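Local structure of transcriptional regulator, ROK family (Vibrio cholerae O1 biovar eltor, 1Z05) at residues W108-M113 with V169-I174; R150-I155 with P202-A207; N236-S241 with F356-I361; I373-I378 with L394-S399. The protein probably binds DNA and regulates transcription of carbohydrate-metabolism genes, as a zinc-binding member of the ROK family related to Mlc of Escherichia coli. All blocks are in the same frame, centred on the assembly; numbering follows the deposited sequence.

Overall arrangement
The four contacts fall into two pairs, one in each of two five-stranded mixed sheets with the same 3-2-1-4-5 strand order, the repeated core of the ASKHA fold. Interaction 1 joins the central strand 108-116 to its parallel neighbour 168-176, and interaction 2 packs two helices over that sheet; their centres lie about 13 Å apart and Met113 CE rests 3.7 Å from Ile155 CG1. Interaction 3 is the corresponding strand pair of the second sheet, and interaction 4 adds its edge strand and a covering helix, with centres about 12 Å apart. Interactions 1 and 3 are about 28 Å apart between centres. All four lie away from the zinc site of His269, Cys279, Cys281 and Cys286.

Interaction 1 (W108-M113 with V169-I174); sequences WQFLSM and VTSIAI
The carbonyl oxygen of Gln109 takes the backbone N-H of Thr170 at 2.8 Å, while Thr170 OG1 lies 3.0 Å from the same Gln109 O and Val169 CA adds a CA-H...O contact. Thr170 OG1 sits between its own backbone N and carbonyl carbon (chi1 60°), which turns the hydroxyl toward Gln109 and within 3.0 Å of Ser171 OG, with which it shares a hydrogen bond. The bonding then becomes a regular parallel ladder in one of the two similar mixed sheets of the ASKHA fold: Leu111 N to Ser171 O, Ala173 N to Leu111 O, and Met113 N to Ala173 O at 2.7 Å. Between the Gln109-Val169 and Leu111-Ile172 pairs the register slips by one residue, a beta bulge in which Thr170 turns its side chain toward the partner strand.

The threonine methyl CG2 meets Trp108 CE3 at 3.4 Å, the two side chains roughly perpendicular. On the face carrying Leu111 and Met113, branched and flexible apolar chains pack beneath helix 144-161. Leu111 and Ile172 run parallel beside each other, CB to CG1 at 3.8 Å, and Met113 SD reaches Ile172 CG2. The small Ser112 and Ala173 occupy the other face, where Ile413 of helix 407-418 packs on Ala173; Ser112 OG bonds to Thr406 O. The amide of Gln109 is held by Asp167 N and Gln165 O. Four backbone bonds thus join these buried strands, while Phe110 and Ser112 pair their backbones with strand 119-126 on the other side.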
# COMPACT_ATOMS: atom_id res chain seq x y z
N TRP A 108 -15.18 24.73 -17.37
CA TRP A 108 -14.03 24.41 -16.53
C TRP A 108 -13.06 23.51 -17.29
O TRP A 108 -13.48 22.58 -17.99
CB TRP A 108 -14.46 23.65 -15.28
CG TRP A 108 -15.35 24.40 -14.36
CD1 TRP A 108 -16.67 24.15 -14.12
CD2 TRP A 108 -14.98 25.49 -13.51
NE1 TRP A 108 -17.15 25.03 -13.18
CE2 TRP A 108 -16.13 25.86 -12.79
CE3 TRP A 108 -13.79 26.19 -13.28
CZ2 TRP A 108 -16.14 26.91 -11.86
CZ3 TRP A 108 -13.79 27.24 -12.36
CH2 TRP A 108 -14.96 27.59 -11.67
N GLN A 109 -11.78 23.79 -17.12
CA GLN A 109 -10.74 23.10 -17.84
C GLN A 109 -9.53 22.86 -16.94
O GLN A 109 -9.46 23.37 -15.82
CB GLN A 109 -10.31 23.95 -19.05
CG GLN A 109 -11.44 24.29 -20.03
CD GLN A 109 -11.02 25.29 -21.06
OE1 GLN A 109 -10.14 26.10 -20.81
NE2 GLN A 109 -11.64 25.25 -22.24
N PHE A 110 -8.59 22.06 -17.42
CA PHE A 110 -7.28 21.93 -16.79
C PHE A 110 -6.25 21.60 -17.87
O PHE A 110 -6.61 21.15 -18.96
CB PHE A 110 -7.30 20.84 -15.69
CG PHE A 110 -7.63 19.45 -16.19
CD1 PHE A 110 -6.62 18.60 -16.64
CD2 PHE A 110 -8.94 18.97 -16.17
CE1 PHE A 110 -6.90 17.30 -17.09
CE2 PHE A 110 -9.24 17.68 -16.60
CZ PHE A 110 -8.23 16.84 -17.06
N LEU A 111 -4.98 21.86 -17.57
CA LEU A 111 -3.87 21.44 -18.41
C LEU A 111 -3.31 20.13 -17.89
O LEU A 111 -3.19 19.93 -16.67
CB LEU A 111 -2.74 22.48 -18.39
CG LEU A 111 -2.87 23.82 -19.09
CD1 LEU A 111 -1.48 24.46 -19.13
CD2 LEU A 111 -3.42 23.67 -20.50
N SER A 112 -3.00 19.23 -18.81
CA SER A 112 -2.32 18.00 -18.47
C SER A 112 -1.10 17.94 -19.37
O SER A 112 -1.21 18.13 -20.58
CB SER A 112 -3.23 16.78 -18.68
OG SER A 112 -2.59 15.59 -18.22
N MET A 113 0.06 17.70 -18.76
CA MET A 113 1.32 17.68 -19.47
C MET A 113 2.05 16.35 -19.27
O MET A 113 1.91 15.69 -18.24
CB MET A 113 2.21 18.82 -18.97
CG MET A 113 1.62 20.20 -19.21
SD MET A 113 2.55 21.51 -18.38
CE MET A 113 3.94 21.68 -19.49
N VAL A 169 -9.36 27.67 -16.43
CA VAL A 169 -8.33 26.65 -16.19
C VAL A 169 -8.10 26.54 -14.68
O VAL A 169 -7.70 27.50 -14.03
CB VAL A 169 -7.01 27.00 -16.90
CG1 VAL A 169 -6.02 25.83 -16.82
CG2 VAL A 169 -7.28 27.39 -18.36
N THR A 170 -8.35 25.36 -14.13
CA THR A 170 -8.38 25.20 -12.68
C THR A 170 -7.06 24.73 -12.09
O THR A 170 -6.80 24.92 -10.90
CB THR A 170 -9.42 24.16 -12.28
OG1 THR A 170 -9.07 22.92 -12.88
CG2 THR A 170 -10.81 24.58 -12.75
N SER A 171 -6.25 24.09 -12.91
CA SER A 171 -5.11 23.31 -12.42
C SER A 171 -4.24 22.81 -13.56
O SER A 171 -4.64 22.85 -14.73
CB SER A 171 -5.61 22.11 -11.61
OG SER A 171 -6.52 21.34 -12.38
N ILE A 172 -3.06 22.31 -13.20
CA ILE A 172 -2.12 21.71 -14.13
C ILE A 172 -1.66 20.37 -13.56
O ILE A 172 -1.26 20.29 -12.39
CB ILE A 172 -0.89 22.63 -14.40
CG1 ILE A 172 -1.33 23.89 -15.16
CG2 ILE A 172 0.20 21.89 -15.17
CD1 ILE A 172 -0.31 25.02 -15.21
N ALA A 173 -1.74 19.33 -14.37
CA ALA A 173 -1.17 18.03 -14.03
C ALA A 173 0.02 17.76 -14.95
O ALA A 173 -0.01 18.09 -16.13
CB ALA A 173 -2.24 16.94 -14.15
N ILE A 174 1.07 17.18 -14.38
CA ILE A 174 2.24 16.78 -15.16
C ILE A 174 2.73 15.41 -14.72
O ILE A 174 2.89 15.15 -13.52
CB ILE A 174 3.37 17.88 -15.17
CG1 ILE A 174 4.57 17.45 -16.03
CG2 ILE A 174 3.79 18.31 -13.76
CD1 ILE A 174 5.35 18.64 -16.64

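Interaction 2 (R150-I155 with P202-A207); sequences RLLFEI and PEIYKA
Two helices that lie on one face of the first sheet, 144-161 and 200-208, meet here through a small apolar seam. Their local axes run 10.8 Å apart and at 37° to each other, and the gap is bridged mainly by side chains. Ile204 is the middle of the seam. Its CD1 meets Leu151 CD2 at 3.8 Å, and its CG2 branch lies 4.1 Å from Ile155 CD1; both partners stand roughly square to it. The beta-branched isoleucine suits this place because its two arms serve different neighbours: CG1 stands anti to the carbonyl carbon (chi1 -67°) and carries CD1 to Leu151, while CG2, anti to the backbone N, faces Ile155.

Leu152 works nearer the surface. Its CD2 methyl touches Ala207 CB at 3.8 Å and Ile204 CG1 at 4.0 Å; the short Ala207 side chain is consistent with this close approach to helix 200-208. Below, Leu151 and Ile155 rest on Met113 and Ile204 on Ile172, tying the seam to the strands. Almost wholly aliphatic, the contact depends on shape and exclusion of water, whereas Arg150 keeps its salt bridges, NE to Glu154 OE2 and NH1 to Glu141, apart from the seam.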
# COMPACT_ATOMS: atom_id res chain seq x y z
N ARG A 150 12.75 26.06 -20.26
CA ARG A 150 12.04 25.74 -21.50
C ARG A 150 10.57 25.40 -21.26
O ARG A 150 9.69 25.84 -22.00
CB ARG A 150 12.74 24.58 -22.23
CG ARG A 150 12.06 24.13 -23.53
CD ARG A 150 12.09 25.22 -24.61
NE ARG A 150 11.37 24.80 -25.81
CZ ARG A 150 11.91 24.08 -26.79
NH1 ARG A 150 13.18 23.69 -26.72
NH2 ARG A 150 11.18 23.73 -27.84
N LEU A 151 10.32 24.60 -20.22
CA LEU A 151 8.97 24.17 -19.88
C LEU A 151 8.06 25.33 -19.48
O LEU A 151 6.90 25.37 -19.87
CB LEU A 151 9.03 23.08 -18.79
CG LEU A 151 7.76 22.43 -18.25
CD1 LEU A 151 8.06 20.97 -17.90
CD2 LEU A 151 7.26 23.20 -17.04
N LEU A 152 8.59 26.28 -18.70
CA LEU A 152 7.83 27.45 -18.28
C LEU A 152 7.56 28.36 -19.49
O LEU A 152 6.46 28.90 -19.64
CB LEU A 152 8.55 28.21 -17.15
CG LEU A 152 8.77 27.41 -15.85
CD1 LEU A 152 9.66 28.15 -14.85
CD2 LEU A 152 7.46 26.98 -15.18
N PHE A 153 8.56 28.52 -20.36
CA PHE A 153 8.40 29.28 -21.60
C PHE A 153 7.29 28.66 -22.47
O PHE A 153 6.50 29.38 -23.08
CB PHE A 153 9.71 29.31 -22.38
CG PHE A 153 10.64 30.44 -21.99
CD1 PHE A 153 10.63 30.98 -20.70
CD2 PHE A 153 11.55 30.94 -22.92
CE1 PHE A 153 11.51 32.01 -20.35
CE2 PHE A 153 12.43 31.98 -22.58
CZ PHE A 153 12.41 32.51 -21.30
N GLU A 154 7.22 27.33 -22.50
CA GLU A 154 6.22 26.63 -23.30
C GLU A 154 4.81 26.71 -22.73
O GLU A 154 3.83 26.75 -23.50
CB GLU A 154 6.61 25.17 -23.53
CG GLU A 154 7.83 24.99 -24.43
CD GLU A 154 7.63 25.49 -25.87
OE1 GLU A 154 6.49 25.79 -26.27
OE2 GLU A 154 8.65 25.58 -26.60
N ILE A 155 4.69 26.76 -21.41
CA ILE A 155 3.39 26.99 -20.77
C ILE A 155 2.88 28.40 -21.10
O ILE A 155 1.73 28.56 -21.54
CB ILE A 155 3.44 26.77 -19.23
CG1 ILE A 155 3.65 25.29 -18.89
CG2 ILE A 155 2.15 27.25 -18.55
CD1 ILE A 155 4.00 25.03 -17.41
N PRO A 202 6.25 23.31 -7.35
CA PRO A 202 6.43 24.68 -6.84
C PRO A 202 6.80 25.71 -7.92
O PRO A 202 6.32 26.85 -7.87
CB PRO A 202 7.56 24.54 -5.81
CG PRO A 202 7.47 23.11 -5.36
CD PRO A 202 7.05 22.33 -6.58
N GLU A 203 7.65 25.32 -8.87
CA GLU A 203 8.10 26.22 -9.94
C GLU A 203 6.97 26.56 -10.91
O GLU A 203 6.84 27.71 -11.34
CB GLU A 203 9.31 25.66 -10.69
CG GLU A 203 10.61 25.64 -9.87
CD GLU A 203 11.22 27.03 -9.68
OE1 GLU A 203 10.88 27.97 -10.44
OE2 GLU A 203 12.06 27.17 -8.76
N ILE A 204 6.16 25.57 -11.27
CA ILE A 204 5.01 25.81 -12.14
C ILE A 204 3.94 26.62 -11.41
O ILE A 204 3.32 27.52 -11.99
CB ILE A 204 4.43 24.49 -12.71
CG1 ILE A 204 5.42 23.84 -13.68
CG2 ILE A 204 3.07 24.73 -13.42
CD1 ILE A 204 5.03 22.38 -14.09
N TYR A 205 3.74 26.32 -10.13
CA TYR A 205 2.81 27.09 -9.30
C TYR A 205 3.24 28.56 -9.20
O TYR A 205 2.40 29.46 -9.27
CB TYR A 205 2.64 26.47 -7.91
CG TYR A 205 1.99 27.39 -6.91
CD1 TYR A 205 0.62 27.68 -6.99
CD2 TYR A 205 2.72 27.96 -5.88
CE1 TYR A 205 0.01 28.53 -6.07
CE2 TYR A 205 2.13 28.81 -4.96
CZ TYR A 205 0.77 29.09 -5.05
OH TYR A 205 0.19 29.94 -4.13
N LYS A 206 4.54 28.80 -9.04
CA LYS A 206 5.05 30.17 -9.00
C LYS A 206 4.82 30.91 -10.33
O LYS A 206 4.52 32.11 -10.34
CB LYS A 206 6.54 30.19 -8.63
CG LYS A 206 7.13 31.58 -8.54
CD LYS A 206 8.65 31.55 -8.48
CE LYS A 206 9.21 32.96 -8.31
NZ LYS A 206 10.67 32.95 -8.06
N ALA A 207 4.94 30.20 -11.44
CA ALA A 207 4.82 30.79 -12.76
C ALA A 207 3.37 30.98 -13.24
O ALA A 207 3.13 31.70 -14.21
CB ALA A 207 5.61 29.97 -13.78

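Interaction 3 (N236-S241 with F356-I361); sequences NSVLIS and FNPEKI
Asn236, just ahead of strand 237-242, offers its carbonyl oxygen to Glu359 N at 2.8 Å, with the N-H above the carbonyl plane, 40° out of it. This begins the parallel pairing with strand 360-364 in the second mixed sheet, one of the two similar sheets of the ASKHA fold. Glu359, with CG anti to its carbonyl carbon and the rest of the chain extended, slants across the Asn236 side chain, bringing OE1 3.4 Å from Asn236 CB; Arg260 of the second subunit packs on both residues.

Ser237 follows, its CA 3.3 Å from Lys360 O in a CA-H...O contact. The long chain of Lys360 leads away from Ser237, and its NZ is held by Asp233 and by His230 O. Val238 then makes the regular strand bond, its N donating to Lys360 O at 3.0 Å and nearly in line with that carbonyl. Its side chain has two neighbours: CG2 meets Pro358 CB at 3.8 Å, and CB lies 4.0 Å from Ile361 CD1. The compact valine and the rigid proline ring fit together at an angle as the chain leaves helix 332-356, the first residue beyond it being Asn357 with positive phi.

Ile240, on the same face as Val238, closes the apolar row, its CG1 4.3 Å from Ile361 CG2.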
# COMPACT_ATOMS: atom_id res chain seq x y z
N ASN A 236 -8.99 -3.29 -6.48
CA ASN A 236 -7.68 -3.91 -6.32
C ASN A 236 -7.18 -4.46 -7.65
O ASN A 236 -7.69 -5.46 -8.13
CB ASN A 236 -7.72 -5.03 -5.27
CG ASN A 236 -8.17 -4.53 -3.91
OD1 ASN A 236 -9.27 -4.84 -3.45
ND2 ASN A 236 -7.33 -3.73 -3.28
N SER A 237 -6.23 -3.77 -8.26
CA SER A 237 -5.73 -4.15 -9.57
C SER A 237 -4.25 -3.82 -9.71
O SER A 237 -3.68 -3.05 -8.92
CB SER A 237 -6.52 -3.44 -10.67
OG SER A 237 -6.35 -2.03 -10.58
N VAL A 238 -3.64 -4.38 -10.76
CA VAL A 238 -2.26 -4.08 -11.07
C VAL A 238 -2.16 -3.79 -12.57
O VAL A 238 -2.67 -4.56 -13.38
CB VAL A 238 -1.30 -5.24 -10.69
CG1 VAL A 238 0.15 -4.86 -10.99
CG2 VAL A 238 -1.45 -5.58 -9.20
N LEU A 239 -1.54 -2.66 -12.90
CA LEU A 239 -1.20 -2.34 -14.28
C LEU A 239 0.28 -2.65 -14.49
O LEU A 239 1.13 -2.14 -13.76
CB LEU A 239 -1.48 -0.85 -14.57
CG LEU A 239 -0.91 -0.29 -15.89
CD1 LEU A 239 -1.64 -0.83 -17.11
CD2 LEU A 239 -0.95 1.23 -15.88
N ILE A 240 0.57 -3.49 -15.47
CA ILE A 240 1.95 -3.78 -15.83
C ILE A 240 2.37 -2.99 -17.06
O ILE A 240 1.83 -3.18 -18.16
CB ILE A 240 2.23 -5.31 -16.01
CG1 ILE A 240 1.72 -6.11 -14.80
CG2 ILE A 240 3.73 -5.54 -16.30
CD1 ILE A 240 2.49 -5.86 -13.49
N SER A 241 3.32 -2.09 -16.84
CA SER A 241 3.85 -1.24 -17.88
C SER A 241 5.13 -1.85 -18.43
O SER A 241 6.10 -2.03 -17.70
CB SER A 241 4.09 0.18 -17.37
OG SER A 241 4.77 0.98 -18.33
N PHE A 356 0.03 -9.18 -3.43
CA PHE A 356 -1.09 -8.23 -3.39
C PHE A 356 -2.49 -8.82 -3.53
O PHE A 356 -3.46 -8.13 -3.20
CB PHE A 356 -0.89 -7.11 -4.42
CG PHE A 356 0.25 -6.20 -4.10
CD1 PHE A 356 0.11 -5.19 -3.15
CD2 PHE A 356 1.47 -6.34 -4.75
CE1 PHE A 356 1.16 -4.36 -2.85
CE2 PHE A 356 2.53 -5.51 -4.46
CZ PHE A 356 2.37 -4.51 -3.50
N ASN A 357 -2.60 -10.06 -4.01
CA ASN A 357 -3.92 -10.69 -4.23
C ASN A 357 -4.87 -9.77 -5.03
O ASN A 357 -5.99 -9.48 -4.58
CB ASN A 357 -4.53 -11.07 -2.87
CG ASN A 357 -5.71 -12.03 -2.97
OD1 ASN A 357 -6.05 -12.54 -4.04
ND2 ASN A 357 -6.35 -12.27 -1.83
N PRO A 358 -4.42 -9.29 -6.22
CA PRO A 358 -5.25 -8.36 -6.99
C PRO A 358 -6.47 -9.03 -7.62
O PRO A 358 -6.48 -10.26 -7.79
CB PRO A 358 -4.31 -7.86 -8.08
CG PRO A 358 -3.36 -8.98 -8.29
CD PRO A 358 -3.18 -9.62 -6.94
N GLU A 359 -7.48 -8.24 -7.95
CA GLU A 359 -8.69 -8.75 -8.61
C GLU A 359 -8.61 -8.63 -10.13
O GLU A 359 -9.46 -9.16 -10.84
CB GLU A 359 -9.94 -8.02 -8.11
CG GLU A 359 -10.16 -8.06 -6.60
CD GLU A 359 -11.25 -7.12 -6.16
OE1 GLU A 359 -10.93 -6.00 -5.69
OE2 GLU A 359 -12.44 -7.49 -6.30
N LYS A 360 -7.58 -7.94 -10.62
CA LYS A 360 -7.43 -7.75 -12.07
C LYS A 360 -6.02 -7.35 -12.46
O LYS A 360 -5.36 -6.59 -11.74
CB LYS A 360 -8.43 -6.69 -12.56
CG LYS A 360 -8.85 -6.85 -14.01
CD LYS A 360 -10.00 -5.92 -14.31
CE LYS A 360 -10.47 -6.07 -15.73
NZ LYS A 360 -11.51 -5.06 -16.03
N ILE A 361 -5.57 -7.86 -13.60
CA ILE A 361 -4.25 -7.53 -14.15
C ILE A 361 -4.44 -6.85 -15.50
O ILE A 361 -5.09 -7.40 -16.39
CB ILE A 361 -3.34 -8.78 -14.35
CG1 ILE A 361 -3.23 -9.61 -13.06
CG2 ILE A 361 -1.96 -8.37 -14.90
CD1 ILE A 361 -2.66 -8.86 -11.87

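Interaction 4 (I373-I378 with L394-S399); sequences ILYPSI and LKLVES
Leu396 lies over one face of the Tyr375 ring, crossing the tyrosine obliquely. Its CD2 methyl stands 4.2 Å from the ring centroid and 29° off the ring normal, an off-centre CH-pi contact displaced toward the root of the ring: CD2 is nearest to CG, at 3.7 Å. Leucine serves well because CG anti to the backbone N (chi1 -166°) sends this methyl out from the strand to the helix. The same CD2 also meets Ile378 CG2 at 4.1 Å, one helical turn beyond Tyr375, with the two side chains nearly perpendicular; one methyl thus fits between an aromatic and a branched residue.

The ring slants across toward the Glu398 end of the strand, and Glu398 N lies at the ring edge, near its plane. Tyr375 OH approaches Glu398 CB at 3.6 Å, but its hydrogen-bond partner is Asn368 OD1. The carboxylate of Glu398 is held by Lys371 in a salt bridge.

Helix 371-385 and strand 395-398 run nearly antiparallel, their local axes 155° apart in direction and 9.9 Å apart. With the parallel strand 360-364 they form a beta-alpha-beta crossover, strand 395-398 being outermost of its sheet in this chain; Tyr375 reaches Ile363 of strand 360-364, and Ile378 packs on Ile349 of helix 332-356.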
# COMPACT_ATOMS: atom_id res chain seq x y z
N ILE A 373 -0.31 -13.80 -28.64
CA ILE A 373 0.86 -14.66 -28.42
C ILE A 373 1.40 -14.50 -26.99
O ILE A 373 1.74 -15.49 -26.32
CB ILE A 373 2.00 -14.34 -29.45
CG1 ILE A 373 1.52 -14.54 -30.90
CG2 ILE A 373 3.29 -15.13 -29.14
CD1 ILE A 373 1.07 -15.98 -31.26
N LEU A 374 1.46 -13.26 -26.53
CA LEU A 374 2.02 -12.93 -25.22
C LEU A 374 1.17 -13.42 -24.04
O LEU A 374 1.70 -13.98 -23.08
CB LEU A 374 2.24 -11.42 -25.11
CG LEU A 374 2.85 -10.87 -23.82
CD1 LEU A 374 4.35 -11.08 -23.80
CD2 LEU A 374 2.50 -9.39 -23.67
N TYR A 375 -0.14 -13.20 -24.09
CA TYR A 375 -0.99 -13.44 -22.93
C TYR A 375 -1.03 -14.90 -22.46
O TYR A 375 -0.93 -15.15 -21.26
CB TYR A 375 -2.41 -12.91 -23.16
CG TYR A 375 -2.56 -11.40 -23.06
CD1 TYR A 375 -1.44 -10.56 -23.08
CD2 TYR A 375 -3.82 -10.83 -22.95
CE1 TYR A 375 -1.59 -9.18 -23.02
CE2 TYR A 375 -3.97 -9.46 -22.88
CZ TYR A 375 -2.86 -8.64 -22.92
OH TYR A 375 -3.05 -7.29 -22.84
N PRO A 376 -1.21 -15.86 -23.39
CA PRO A 376 -1.16 -17.27 -22.97
C PRO A 376 0.14 -17.68 -22.28
O PRO A 376 0.11 -18.50 -21.36
CB PRO A 376 -1.37 -18.04 -24.28
CG PRO A 376 -2.15 -17.10 -25.13
CD PRO A 376 -1.56 -15.74 -24.82
N SER A 377 1.27 -17.14 -22.73
CA SER A 377 2.56 -17.39 -22.09
C SER A 377 2.65 -16.84 -20.67
O SER A 377 3.15 -17.52 -19.77
CB SER A 377 3.71 -16.85 -22.95
OG SER A 377 3.93 -17.73 -24.04
N ILE A 378 2.18 -15.60 -20.49
CA ILE A 378 2.07 -14.98 -19.18
C ILE A 378 1.17 -15.80 -18.26
O ILE A 378 1.53 -16.08 -17.11
CB ILE A 378 1.52 -13.52 -19.26
CG1 ILE A 378 2.42 -12.65 -20.14
CG2 ILE A 378 1.32 -12.92 -17.85
CD1 ILE A 378 2.03 -11.16 -20.22
N LEU A 394 -9.04 -14.50 -12.37
CA LEU A 394 -8.17 -13.37 -12.63
C LEU A 394 -8.10 -13.05 -14.12
O LEU A 394 -7.53 -13.81 -14.91
CB LEU A 394 -6.77 -13.64 -12.05
CG LEU A 394 -5.78 -12.49 -11.83
CD1 LEU A 394 -6.41 -11.30 -11.13
CD2 LEU A 394 -4.60 -13.01 -11.03
N LYS A 395 -8.70 -11.93 -14.49
CA LYS A 395 -8.68 -11.46 -15.87
C LYS A 395 -7.34 -10.83 -16.19
O LYS A 395 -6.84 -10.01 -15.41
CB LYS A 395 -9.81 -10.47 -16.15
CG LYS A 395 -10.97 -11.04 -16.97
CD LYS A 395 -11.74 -12.11 -16.21
CE LYS A 395 -13.04 -12.47 -16.91
NZ LYS A 395 -14.05 -11.37 -16.79
N LEU A 396 -6.78 -11.23 -17.33
CA LEU A 396 -5.61 -10.56 -17.91
C LEU A 396 -6.07 -9.75 -19.11
O LEU A 396 -6.46 -10.32 -20.13
CB LEU A 396 -4.58 -11.60 -18.35
CG LEU A 396 -3.16 -11.12 -18.68
CD1 LEU A 396 -2.42 -10.80 -17.40
CD2 LEU A 396 -2.41 -12.18 -19.45
N VAL A 397 -6.06 -8.42 -19.00
CA VAL A 397 -6.60 -7.59 -20.09
C VAL A 397 -5.70 -6.43 -20.51
O VAL A 397 -4.87 -5.94 -19.73
CB VAL A 397 -8.07 -7.11 -19.82
CG1 VAL A 397 -8.97 -8.24 -19.33
CG2 VAL A 397 -8.12 -5.96 -18.86
N GLU A 398 -5.88 -6.01 -21.76
CA GLU A 398 -5.20 -4.84 -22.30
C GLU A 398 -5.70 -3.54 -21.64
O GLU A 398 -6.90 -3.37 -21.41
CB GLU A 398 -5.39 -4.77 -23.82
CG GLU A 398 -4.54 -3.71 -24.50
CD GLU A 398 -4.74 -3.62 -26.01
OE1 GLU A 398 -5.33 -4.55 -26.60
OE2 GLU A 398 -4.30 -2.60 -26.61
N SER A 399 -4.76 -2.63 -21.36
CA SER A 399 -5.09 -1.32 -20.83
C SER A 399 -5.86 -0.52 -21.88
O SER A 399 -5.64 -0.69 -23.07
CB SER A 399 -3.81 -0.56 -20.46
OG SER A 399 -3.10 -0.17 -21.62